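Local coordinates for hypothetical protein (Yersinia pestis, PDB 3V4H) that probably serves as an Hcp1-family component of a type VI secretion system, forming six-subunit assemblies of the kind known for Hcp tube proteins, at residues Tyr96-Val109 with Leu121-Val133. Sequence-based numbering, arbitrary orientation.
Sequences YCLLGKHIKNVQFV and LTIKFTDVIITRV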
ATOM      1  N   TYR A  96     -19.117  -6.900 -27.681  1.00 75.00           N
ATOM      2  CA  TYR A  96     -18.079  -7.711 -28.350  1.00 75.99           C
ATOM      3  C   TYR A  96     -17.386  -8.595 -27.336  1.00 74.88           C
ATOM      4  O   TYR A  96     -17.040  -9.750 -27.624  1.00 80.61           O
ATOM      5  CB  TYR A  96     -17.022  -6.834 -29.045  1.00 74.43           C
ATOM      6  CG  TYR A  96     -17.394  -6.366 -30.444  1.00 75.71           C
ATOM      7  CD1 TYR A  96     -16.625  -6.718 -31.544  1.00 76.84           C
ATOM      8  CD2 TYR A  96     -18.511  -5.557 -30.656  1.00 77.14           C
ATOM      9  CE1 TYR A  96     -16.963  -6.295 -32.829  1.00 78.61           C
ATOM     10  CE2 TYR A  96     -18.845  -5.110 -31.919  1.00 80.01           C
ATOM     11  CZ  TYR A  96     -18.070  -5.484 -33.006  1.00 79.19           C
ATOM     12  OH  TYR A  96     -18.407  -5.022 -34.244  1.00 79.19           O
ATOM     13  N   CYS A  97     -17.211  -8.055 -26.139  1.00 72.33           N
ATOM     14  CA  CYS A  97     -16.649  -8.804 -25.039  1.00 71.18           C
ATOM     15  C   CYS A  97     -17.544  -9.973 -24.668  1.00 73.67           C
ATOM     16  O   CYS A  97     -17.107 -11.119 -24.742  1.00 79.32           O
ATOM     17  CB  CYS A  97     -16.416  -7.902 -23.837  1.00 69.60           C
ATOM     18  SG  CYS A  97     -15.588  -8.786 -22.514  1.00 69.76           S
ATOM     19  N   LEU A  98     -18.802  -9.687 -24.331  1.00 73.79           N
ATOM     20  CA  LEU A  98     -19.773 -10.713 -23.891  1.00 75.16           C
ATOM     21  C   LEU A  98     -19.924 -11.830 -24.913  1.00 78.27           C
ATOM     22  O   LEU A  98     -20.016 -12.989 -24.539  1.00 80.78           O
ATOM     23  CB  LEU A  98     -21.152 -10.093 -23.603  1.00 74.93           C
ATOM     24  CG  LEU A  98     -21.336  -9.151 -22.393  1.00 73.92           C
ATOM     25  CD1 LEU A  98     -22.728  -8.531 -22.384  1.00 72.39           C
ATOM     26  CD2 LEU A  98     -21.063  -9.880 -21.089  1.00 73.03           C
ATOM     27  N   LEU A  99     -19.942 -11.477 -26.197  1.00 79.42           N
ATOM     28  CA  LEU A  99     -20.093 -12.449 -27.284  1.00 82.80           C
ATOM     29  C   LEU A  99     -18.785 -13.117 -27.772  1.00 82.02           C
ATOM     30  O   LEU A  99     -18.849 -14.134 -28.432  1.00 84.22           O
ATOM     31  CB  LEU A  99     -20.755 -11.780 -28.488  1.00 84.62           C
ATOM     32  CG  LEU A  99     -22.111 -11.100 -28.318  1.00 85.33           C
ATOM     33  CD1 LEU A  99     -22.486 -10.453 -29.649  1.00 86.27           C
ATOM     34  CD2 LEU A  99     -23.179 -12.079 -27.850  1.00 87.37           C
ATOM     35  N   GLY A 100     -17.612 -12.567 -27.456  1.00 78.45           N
ATOM     36  CA  GLY A 100     -16.348 -13.123 -27.979  1.00 78.39           C
ATOM     37  C   GLY A 100     -16.187 -12.837 -29.462  1.00 80.51           C
ATOM     38  O   GLY A 100     -15.702 -13.664 -30.228  1.00 84.80           O
ATOM     39  N   LYS A 101     -16.615 -11.651 -29.859  1.00 81.84           N
ATOM     40  CA  LYS A 101     -16.782 -11.299 -31.257  1.00 84.39           C
ATOM     41  C   LYS A 101     -15.444 -10.756 -31.746  1.00 81.90           C
ATOM     42  O   LYS A 101     -14.803  -9.985 -31.055  1.00 73.39           O
ATOM     43  CB  LYS A 101     -17.863 -10.224 -31.347  1.00 87.85           C
ATOM     44  CG  LYS A 101     -18.596 -10.144 -32.669  1.00 93.35           C
ATOM     45  CD  LYS A 101     -18.729  -8.697 -33.131  1.00 92.91           C
ATOM     46  CE  LYS A 101     -19.943  -8.480 -34.021  1.00 96.98           C
ATOM     47  NZ  LYS A 101     -21.121  -8.168 -33.168  1.00 97.04           N
ATOM     48  N   HIS A 102     -15.001 -11.151 -32.926  1.00 80.84           N
ATOM     49  CA  HIS A 102     -13.661 -10.771 -33.356  1.00 79.93           C
ATOM     50  C   HIS A 102     -13.726  -9.442 -34.019  1.00 76.67           C
ATOM     51  O   HIS A 102     -14.740  -9.085 -34.603  1.00 77.55           O
ATOM     52  CB  HIS A 102     -13.056 -11.811 -34.299  1.00 87.48           C
ATOM     53  CG  HIS A 102     -12.696 -13.114 -33.622  1.00 90.83           C
ATOM     54  ND1 HIS A 102     -11.699 -13.899 -34.055  1.00 94.34           N
ATOM     55  CD2 HIS A 102     -13.238 -13.748 -32.505  1.00 91.31           C
ATOM     56  CE1 HIS A 102     -11.609 -14.988 -33.266  1.00 96.21           C
ATOM     57  NE2 HIS A 102     -12.552 -14.895 -32.318  1.00 94.34           N
ATOM     58  N   ILE A 103     -12.634  -8.693 -33.907  1.00 74.62           N
ATOM     59  CA  ILE A 103     -12.504  -7.352 -34.473  1.00 71.99           C
ATOM     60  C   ILE A 103     -11.288  -7.406 -35.380  1.00 71.47           C
ATOM     61  O   ILE A 103     -10.237  -7.894 -34.963  1.00 73.33           O
ATOM     62  CB  ILE A 103     -12.269  -6.302 -33.371  1.00 66.33           C
ATOM     63  CG1 ILE A 103     -13.490  -6.172 -32.438  1.00 65.66           C
ATOM     64  CG2 ILE A 103     -11.906  -4.945 -33.983  1.00 66.35           C
ATOM     65  CD1 ILE A 103     -13.212  -5.371 -31.145  1.00 61.50           C
ATOM     66  N   LYS A 104     -11.410  -6.904 -36.604  1.00 73.18           N
ATOM     67  CA  LYS A 104     -10.388  -7.172 -37.630  1.00 73.44           C
ATOM     68  C   LYS A 104      -9.111  -6.356 -37.439  1.00 71.63           C
ATOM     69  O   LYS A 104      -8.012  -6.898 -37.525  1.00 68.34           O
ATOM     70  CB  LYS A 104     -10.953  -6.919 -39.019  1.00 79.50           C
ATOM     71  CG  LYS A 104     -12.013  -7.922 -39.426  1.00 84.23           C
ATOM     72  CD  LYS A 104     -12.029  -8.093 -40.936  1.00 89.67           C
ATOM     73  CE  LYS A 104     -13.026  -9.142 -41.388  1.00 93.50           C
ATOM     74  NZ  LYS A 104     -12.827  -9.475 -42.825  1.00 98.38           N
ATOM     75  N   ASN A 105      -9.273  -5.064 -37.160  1.00 68.08           N
ATOM     76  CA  ASN A 105      -8.166  -4.127 -37.091  1.00 67.46           C
ATOM     77  C   ASN A 105      -8.428  -3.166 -35.955  1.00 63.52           C
ATOM     78  O   ASN A 105      -9.573  -2.726 -35.776  1.00 61.10           O
ATOM     79  CB  ASN A 105      -8.068  -3.294 -38.373  1.00 69.30           C
ATOM     80  CG  ASN A 105      -7.791  -4.123 -39.595  1.00 74.53           C
ATOM     81  OD1 ASN A 105      -6.649  -4.505 -39.823  1.00 79.29           O
ATOM     82  ND2 ASN A 105      -8.825  -4.399 -40.405  1.00 75.06           N
ATOM     83  N   VAL A 106      -7.364  -2.873 -35.202  1.00 61.32           N
ATOM     84  CA  VAL A 106      -7.342  -1.851 -34.181  1.00 59.71           C
ATOM     85  C   VAL A 106      -6.048  -1.091 -34.385  1.00 58.82           C
ATOM     86  O   VAL A 106      -4.993  -1.713 -34.582  1.00 57.44           O
ATOM     87  CB  VAL A 106      -7.352  -2.449 -32.762  1.00 60.13           C
ATOM     88  CG1 VAL A 106      -7.145  -1.357 -31.704  1.00 56.08           C
ATOM     89  CG2 VAL A 106      -8.664  -3.187 -32.500  1.00 60.30           C
ATOM     90  N   GLN A 107      -6.138   0.238 -34.364  1.00 57.05           N
ATOM     91  CA  GLN A 107      -4.980   1.103 -34.528  1.00 57.82           C
ATOM     92  C   GLN A 107      -4.873   2.133 -33.386  1.00 53.99           C
ATOM     93  O   GLN A 107      -5.772   2.961 -33.174  1.00 52.16           O
ATOM     94  CB  GLN A 107      -5.032   1.809 -35.888  1.00 63.94           C
ATOM     95  CG  GLN A 107      -3.844   2.746 -36.111  1.00 68.65           C
ATOM     96  CD  GLN A 107      -4.063   3.792 -37.196  1.00 73.40           C
ATOM     97  OE1 GLN A 107      -3.398   3.748 -38.230  1.00 73.41           O
ATOM     98  NE2 GLN A 107      -4.963   4.774 -36.941  1.00 74.59           N
ATOM     99  N   PHE A 108      -3.750   2.083 -32.684  1.00 51.20           N
ATOM    100  CA  PHE A 108      -3.457   2.942 -31.532  1.00 49.32           C
ATOM    101  C   PHE A 108      -2.367   3.928 -31.885  1.00 48.23           C
ATOM    102  O   PHE A 108      -1.378   3.561 -32.485  1.00 51.63           O
ATOM    103  CB  PHE A 108      -3.008   2.092 -30.368  1.00 49.50           C
ATOM    104  CG  PHE A 108      -2.481   2.893 -29.221  1.00 47.89           C
ATOM    105  CD1 PHE A 108      -3.343   3.631 -28.433  1.00 49.48           C
ATOM    106  CD2 PHE A 108      -1.137   2.925 -28.944  1.00 49.18           C
ATOM    107  CE1 PHE A 108      -2.883   4.406 -27.360  1.00 48.44           C
ATOM    108  CE2 PHE A 108      -0.658   3.690 -27.897  1.00 49.46           C
ATOM    109  CZ  PHE A 108      -1.543   4.418 -27.069  1.00 47.03           C
ATOM    110  N   VAL A 109      -2.578   5.193 -31.590  1.00 47.21           N
ATOM    111  CA  VAL A 109      -1.676   6.235 -32.042  1.00 46.92           C
ATOM    112  C   VAL A 109      -1.350   7.205 -30.910  1.00 45.66           C
ATOM    113  O   VAL A 109      -2.267   7.708 -30.182  1.00 46.60           O
ATOM    114  CB  VAL A 109      -2.281   6.998 -33.258  1.00 51.28           C
ATOM    115  CG1 VAL A 109      -1.539   8.306 -33.512  1.00 53.74           C
ATOM    116  CG2 VAL A 109      -2.241   6.138 -34.565  1.00 52.27           C
ATOM    117  N   LEU A 121       4.243   7.324 -32.675  1.00 42.47           N
ATOM    118  CA  LEU A 121       4.155   5.879 -32.427  1.00 41.83           C
ATOM    119  C   LEU A 121       2.789   5.348 -32.824  1.00 42.49           C
ATOM    120  O   LEU A 121       1.731   5.887 -32.425  1.00 45.28           O
ATOM    121  CB  LEU A 121       4.414   5.584 -30.951  1.00 44.46           C
ATOM    122  CG  LEU A 121       4.177   4.140 -30.496  1.00 46.62           C
ATOM    123  CD1 LEU A 121       5.326   3.284 -30.961  1.00 52.14           C
ATOM    124  CD2 LEU A 121       3.975   3.997 -28.989  1.00 46.44           C
ATOM    125  N   THR A 122       2.784   4.304 -33.622  1.00 45.79           N
ATOM    126  CA  THR A 122       1.546   3.672 -34.003  1.00 44.47           C
ATOM    127  C   THR A 122       1.680   2.196 -33.758  1.00 46.89           C
ATOM    128  O   THR A 122       2.706   1.570 -34.080  1.00 49.10           O
ATOM    129  CB  THR A 122       1.151   4.000 -35.452  1.00 47.20           C
ATOM    130  OG1 THR A 122       2.037   3.335 -36.331  1.00 59.98           O
ATOM    131  CG2 THR A 122       1.228   5.484 -35.743  1.00 44.20           C
ATOM    132  N   ILE A 123       0.667   1.616 -33.142  1.00 47.40           N
ATOM    133  CA  ILE A 123       0.634   0.165 -32.975  1.00 47.03           C
ATOM    134  C   ILE A 123      -0.661  -0.299 -33.595  1.00 49.26           C
ATOM    135  O   ILE A 123      -1.741   0.217 -33.279  1.00 51.15           O
ATOM    136  CB  ILE A 123       0.661  -0.301 -31.501  1.00 45.46           C
ATOM    137  CG1 ILE A 123       1.828   0.326 -30.763  1.00 44.90           C
ATOM    138  CG2 ILE A 123       0.823  -1.831 -31.447  1.00 44.81           C
ATOM    139  CD1 ILE A 123       1.823   0.160 -29.244  1.00 44.17           C
ATOM    140  N   LYS A 124      -0.555  -1.249 -34.515  1.00 53.44           N
ATOM    141  CA  LYS A 124      -1.700  -1.746 -35.193  1.00 55.21           C
ATOM    142  C   LYS A 124      -1.810  -3.197 -34.771  1.00 57.76           C
ATOM    143  O   LYS A 124      -0.808  -3.883 -34.732  1.00 52.82           O
ATOM    144  CB  LYS A 124      -1.488  -1.650 -36.694  1.00 61.58           C
ATOM    145  CG  LYS A 124      -1.155  -0.249 -37.214  1.00 63.65           C
ATOM    146  CD  LYS A 124      -0.905  -0.303 -38.728  1.00 71.10           C
ATOM    147  CE  LYS A 124      -0.270   0.967 -39.288  1.00 72.83           C
ATOM    148  NZ  LYS A 124      -0.737   2.220 -38.626  1.00 70.50           N
ATOM    149  N   PHE A 125      -3.012  -3.631 -34.407  1.00 58.93           N
ATOM    150  CA  PHE A 125      -3.257  -4.999 -34.000  1.00 59.20           C
ATOM    151  C   PHE A 125      -4.251  -5.640 -34.960  1.00 61.81           C
ATOM    152  O   PHE A 125      -5.124  -4.950 -35.507  1.00 63.29           O
ATOM    153  CB  PHE A 125      -3.814  -5.070 -32.564  1.00 56.71           C
ATOM    154  CG  PHE A 125      -3.153  -4.144 -31.597  1.00 54.73           C
ATOM    155  CD1 PHE A 125      -2.218  -4.607 -30.679  1.00 55.49           C
ATOM    156  CD2 PHE A 125      -3.522  -2.808 -31.540  1.00 53.04           C
ATOM    157  CE1 PHE A 125      -1.648  -3.754 -29.756  1.00 51.13           C
ATOM    158  CE2 PHE A 125      -2.942  -1.946 -30.621  1.00 52.64           C
ATOM    159  CZ  PHE A 125      -2.001  -2.421 -29.726  1.00 50.77           C
ATOM    160  N   THR A 126      -4.108  -6.955 -35.146  1.00 59.30           N
ATOM    161  CA  THR A 126      -4.964  -7.744 -36.001  1.00 64.07           C
ATOM    162  C   THR A 126      -5.680  -8.851 -35.257  1.00 64.87           C
ATOM    163  O   THR A 126      -5.088  -9.497 -34.394  1.00 62.56           O
ATOM    164  CB  THR A 126      -4.137  -8.420 -37.086  1.00 64.74           C
ATOM    165  OG1 THR A 126      -3.630  -7.399 -37.921  1.00 66.73           O
ATOM    166  CG2 THR A 126      -4.984  -9.383 -37.937  1.00 69.39           C
ATOM    167  N   ASP A 127      -6.945  -9.067 -35.635  1.00 65.27           N
ATOM    168  CA  ASP A 127      -7.780 -10.105 -35.072  1.00 67.94           C
ATOM    169  C   ASP A 127      -7.882  -9.984 -33.556  1.00 66.91           C
ATOM    170  O   ASP A 127      -7.370 -10.825 -32.819  1.00 69.05           O
ATOM    171  CB  ASP A 127      -7.235 -11.470 -35.462  1.00 73.29           C
ATOM    172  CG  ASP A 127      -8.249 -12.543 -35.328  1.00 79.16           C
ATOM    173  OD1 ASP A 127      -9.457 -12.218 -35.369  1.00 84.14           O
ATOM    174  OD2 ASP A 127      -7.844 -13.716 -35.196  1.00 85.39           O
ATOM    175  N   VAL A 128      -8.593  -8.944 -33.119  1.00 63.98           N
ATOM    176  CA  VAL A 128      -8.678  -8.553 -31.709  1.00 62.18           C
ATOM    177  C   VAL A 128      -9.940  -9.116 -31.034  1.00 63.67           C
ATOM    178  O   VAL A 128     -11.015  -9.181 -31.658  1.00 65.95           O
ATOM    179  CB  VAL A 128      -8.686  -7.020 -31.586  1.00 61.46           C
ATOM    180  CG1 VAL A 128      -9.061  -6.598 -30.168  1.00 61.13           C
ATOM    181  CG2 VAL A 128      -7.323  -6.449 -31.984  1.00 60.62           C
ATOM    182  N   ILE A 129      -9.790  -9.577 -29.798  1.00 61.18           N
ATOM    183  CA  ILE A 129     -10.919 -10.015 -28.969  1.00 62.91           C
ATOM    184  C   ILE A 129     -10.854  -9.252 -27.653  1.00 61.33           C
ATOM    185  O   ILE A 129      -9.794  -9.142 -27.045  1.00 59.21           O
ATOM    186  CB  ILE A 129     -10.880 -11.518 -28.684  1.00 66.28           C
ATOM    187  CG1 ILE A 129     -10.999 -12.294 -30.000  1.00 68.76           C
ATOM    188  CG2 ILE A 129     -11.993 -11.921 -27.713  1.00 68.80           C
ATOM    189  CD1 ILE A 129     -10.863 -13.790 -29.846  1.00 69.97           C
ATOM    190  N   ILE A 130     -11.982  -8.687 -27.254  1.00 62.27           N
ATOM    191  CA  ILE A 130     -12.084  -7.904 -26.050  1.00 60.67           C
ATOM    192  C   ILE A 130     -12.244  -8.853 -24.902  1.00 61.42           C
ATOM    193  O   ILE A 130     -13.221  -9.573 -24.822  1.00 68.93           O
ATOM    194  CB  ILE A 130     -13.221  -6.887 -26.144  1.00 62.58           C
ATOM    195  CG1 ILE A 130     -12.926  -5.941 -27.308  1.00 63.00           C
ATOM    196  CG2 ILE A 130     -13.329  -6.046 -24.852  1.00 54.89           C
ATOM    197  CD1 ILE A 130     -14.112  -5.097 -27.677  1.00 69.49           C
ATOM    198  N   THR A 131     -11.232  -8.878 -24.045  1.00 59.97           N
ATOM    199  CA  THR A 131     -11.102  -9.849 -22.963  1.00 60.21           C
ATOM    200  C   THR A 131     -11.577  -9.321 -21.604  1.00 61.78           C
ATOM    201  O   THR A 131     -11.845 -10.109 -20.690  1.00 63.95           O
ATOM    202  CB  THR A 131      -9.638 -10.187 -22.804  1.00 59.68           C
ATOM    203  OG1 THR A 131      -8.911  -8.943 -22.628  1.00 55.95           O
ATOM    204  CG2 THR A 131      -9.165 -10.907 -24.057  1.00 59.48           C
ATOM    205  N   ARG A 132     -11.675  -8.002 -21.469  1.00 60.22           N
ATOM    206  CA  ARG A 132     -12.064  -7.366 -20.180  1.00 62.70           C
ATOM    207  C   ARG A 132     -12.644  -5.965 -20.342  1.00 56.52           C
ATOM    208  O   ARG A 132     -12.134  -5.177 -21.114  1.00 53.48           O
ATOM    209  CB  ARG A 132     -10.880  -7.319 -19.221  1.00 65.55           C
ATOM    210  CG  ARG A 132     -11.255  -7.808 -17.824  1.00 76.32           C
ATOM    211  CD  ARG A 132     -10.162  -7.543 -16.785  1.00 82.74           C
ATOM    212  NE  ARG A 132      -9.387  -8.762 -16.520  1.00 94.05           N
ATOM    213  CZ  ARG A 132      -8.311  -8.830 -15.733  1.00100.94           C
ATOM    214  NH1 ARG A 132      -7.858  -7.747 -15.104  1.00101.06           N
ATOM    215  NH2 ARG A 132      -7.691  -9.996 -15.565  1.00106.28           N
ATOM    216  N   VAL A 133     -13.743  -5.692 -19.635  1.00 57.47           N
ATOM    217  CA  VAL A 133     -14.333  -4.355 -19.539  1.00 54.93           C
ATOM    218  C   VAL A 133     -14.630  -4.006 -18.070  1.00 57.24           C
ATOM    219  O   VAL A 133     -15.522  -4.603 -17.463  1.00 54.61           O
ATOM    220  CB  VAL A 133     -15.650  -4.231 -20.335  1.00 57.65           C
ATOM    221  CG1 VAL A 133     -16.125  -2.773 -20.288  1.00 58.16           C
ATOM    222  CG2 VAL A 133     -15.493  -4.750 -21.777  1.00 55.26           C
TER
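H102 and D127 face each other where both segments turn a corner, at K104 and D127, so that one antiparallel pairing passes from one sheet of the Hcp β-barrel to the other. Past the corner, strand 105-109 runs antiparallel to strand 121-126 (165°), with V106-F125 and F108-I123 as hydrogen-bonded pairs. The bend is held by I103-V128, bonded both ways, with V128 N 2.7 Å from I103 O, and by D127 N, which reaches K104 O from well above its carbonyl plane.

On the outer side, the imidazole of H102 is held by a bent bond and by packing over one face. Its ND1 donates to the syn side of D127 OD1 (3.1 Å), which lies tilted out of the ring plane, the carboxylate and imidazole planes being 50° apart. I129 lies over the ring, its CG1 3.9 Å from the H102 centroid in a CH-pi contact. D127 has its CG anti to the backbone N (chi1 -161°), which brings the carboxylate round to the histidine. Further along this surface, K124 runs beside Q107 and bends at its end, placing K124 NZ 3.1 Å from Q107 OE1, on a lone pair.

The inner side is apolar. V106 CG2 meets V128 CG2 at 3.6 Å across the corner, while the edge of the F125 ring receives F108 CB. Beyond the bend, I130 CD1 touches both I103 CD1 (3.6 Å) and Y96 CB, and C97 lays its CB against I130 CG2 (3.7 Å), tying the end of helix 90-99 to strand 128-138. That strand pairs through R132 and V133 with a neighbouring subunit. Apolar contacts thus line the inner face and seat the helix end, whereas the His-carboxylate bond brackets the bend from outside and would probably favour a protonated imidazole.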